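Local coordinates for protein Cys-Gly metallodipeptidase DUG1 (PDB 4G1P) that hydrolyses the Cys-Gly dipeptide as a zinc- and manganese-dependent peptidase and forms the catalytic component of a glutathione-degrading complex, at residues Thr223-Pro228 with Pro244-Leu248. Numbering follows the deposited sequence.
Sequences TIIEGP and PMIDL
With CG1 of Ile225 anti to its carbonyl carbon (chi1 -62°) and the chain then extended, the two branches of this side chain reach different parts of helix 244-252. CG2 meets the start of the first turn at Pro244, 3.7 Å from CB. CD1 reaches the end of that turn, where it lies 3.6 Å from Leu248 N. That nitrogen is already engaged within the helix, bonding to Pro244 O. Leu248, whose CG lies anti to its own N (chi1 -174°), sends CD1 to within 3.8 Å of Ile225 CD1. The same Leu248 CD1 is 4.1 Å from Thr223 CG2. The segments share no hydrogen bond and meet largely through aliphatic carbons. Strand 223-226 and helix 244-248 run at 145° to each other. Their axes come within 8.1 Å, which sets helix 244-252 against strand 210-226 in the alpha/beta lid (dimerisation) domain of the M20 fold. Farther along, Pro244 CG lies 3.8 Å from Gly227 N and also touches Pro228 CD. Asp247 contributes its CB, 3.9 Å from Ile225 CD1; its carboxylate instead bonds through OD2 to Ser375 and Asn377, and through OD1 to Ser258 of the second subunit.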
loop_
_atom_site.group_PDB
_atom_site.type_symbol
_atom_site.label_atom_id
_atom_site.label_comp_id
_atom_site.label_asym_id
_atom_site.label_seq_id
_atom_site.Cartn_x
_atom_site.Cartn_y
_atom_site.Cartn_z
ATOM N N THR A 223 -5.737 9.148 -9.996
ATOM C CA THR A 223 -4.856 10.207 -10.479
ATOM C C THR A 223 -3.431 9.673 -10.539
ATOM O O THR A 223 -2.892 9.231 -9.525
ATOM C CB THR A 223 -4.921 11.468 -9.587
ATOM O OG1 THR A 223 -6.168 12.130 -9.799
ATOM C CG2 THR A 223 -3.806 12.436 -9.935
ATOM N N ILE A 224 -2.837 9.700 -11.733
ATOM C CA ILE A 224 -1.509 9.127 -11.942
ATOM C C ILE A 224 -0.427 10.193 -12.097
ATOM O O ILE A 224 -0.504 11.035 -12.983
ATOM C CB ILE A 224 -1.480 8.215 -13.168
ATOM C CG1 ILE A 224 -2.763 7.379 -13.234
ATOM C CG2 ILE A 224 -0.256 7.329 -13.124
ATOM C CD1 ILE A 224 -2.868 6.499 -14.477
ATOM N N ILE A 225 0.569 10.155 -11.218
ATOM C CA ILE A 225 1.692 11.084 -11.281
ATOM C C ILE A 225 3.002 10.315 -11.380
ATOM O O ILE A 225 3.297 9.453 -10.540
ATOM C CB ILE A 225 1.733 12.004 -10.068
ATOM C CG1 ILE A 225 0.468 12.852 -10.006
ATOM C CG2 ILE A 225 2.939 12.918 -10.136
ATOM C CD1 ILE A 225 0.391 13.738 -8.781
ATOM N N GLU A 226 3.774 10.632 -12.420
ATOM C CA GLU A 226 5.021 9.945 -12.729
ATOM C C GLU A 226 6.164 10.944 -12.852
ATOM O O GLU A 226 5.969 12.060 -13.344
ATOM C CB GLU A 226 4.879 9.164 -14.032
ATOM C CG GLU A 226 6.164 8.511 -14.483
ATOM C CD GLU A 226 5.960 7.541 -15.632
ATOM O OE1 GLU A 226 5.163 7.873 -16.538
ATOM O OE2 GLU A 226 6.593 6.452 -15.623
ATOM N N GLY A 227 7.353 10.544 -12.393
ATOM C CA GLY A 227 8.546 11.388 -12.440
ATOM C C GLY A 227 9.781 10.669 -12.968
ATOM O O GLY A 227 9.968 10.564 -14.178
ATOM N N PRO A 228 10.626 10.158 -12.062
ATOM C CA PRO A 228 11.805 9.369 -12.440
ATOM C C PRO A 228 11.382 8.049 -13.063
ATOM O O PRO A 228 10.200 7.676 -12.987
ATOM C CB PRO A 228 12.468 9.081 -11.096
ATOM C CG PRO A 228 11.329 9.061 -10.132
ATOM C CD PRO A 228 10.424 10.167 -10.605
ATOM N N PRO A 244 6.710 12.742 -7.066
ATOM C CA PRO A 244 5.315 12.426 -7.379
ATOM C C PRO A 244 4.431 12.363 -6.129
ATOM O O PRO A 244 3.336 12.917 -6.140
ATOM C CB PRO A 244 5.422 11.059 -8.044
ATOM C CG PRO A 244 6.732 11.107 -8.730
ATOM C CD PRO A 244 7.645 11.894 -7.825
ATOM N N MET A 245 4.909 11.732 -5.062
ATOM C CA MET A 245 4.141 11.689 -3.823
ATOM C C MET A 245 3.794 13.070 -3.257
ATOM O O MET A 245 2.725 13.253 -2.671
ATOM C CB MET A 245 4.834 10.833 -2.757
ATOM C CG MET A 245 4.492 9.350 -2.843
ATOM S SD MET A 245 2.716 8.954 -2.752
ATOM C CE MET A 245 2.382 9.267 -1.021
ATOM N N ILE A 246 4.689 14.035 -3.433
ATOM C CA ILE A 246 4.466 15.362 -2.882
ATOM C C ILE A 246 3.383 16.096 -3.684
ATOM O O ILE A 246 2.444 16.667 -3.120
ATOM C CB ILE A 246 5.774 16.152 -2.808
ATOM C CG1 ILE A 246 6.692 15.522 -1.760
ATOM C CG2 ILE A 246 5.511 17.597 -2.456
ATOM C CD1 ILE A 246 8.104 16.102 -1.722
ATOM N N ASP A 247 3.500 16.054 -5.005
ATOM C CA ASP A 247 2.453 16.606 -5.853
ATOM C C ASP A 247 1.111 15.958 -5.521
ATOM O O ASP A 247 0.095 16.647 -5.355
ATOM C CB ASP A 247 2.792 16.398 -7.328
ATOM C CG ASP A 247 4.131 17.014 -7.706
ATOM O OD1 ASP A 247 4.601 17.882 -6.944
ATOM O OD2 ASP A 247 4.705 16.633 -8.753
ATOM N N LEU A 248 1.130 14.634 -5.388
ATOM C CA LEU A 248 -0.085 13.851 -5.194
ATOM C C LEU A 248 -0.847 14.203 -3.923
ATOM O O LEU A 248 -2.073 14.210 -3.927
ATOM C CB LEU A 248 0.217 12.353 -5.224
ATOM C CG LEU A 248 -1.048 11.492 -5.175
ATOM C CD1 LEU A 248 -1.800 11.624 -6.490
ATOM C CD2 LEU A 248 -0.775 10.021 -4.814
#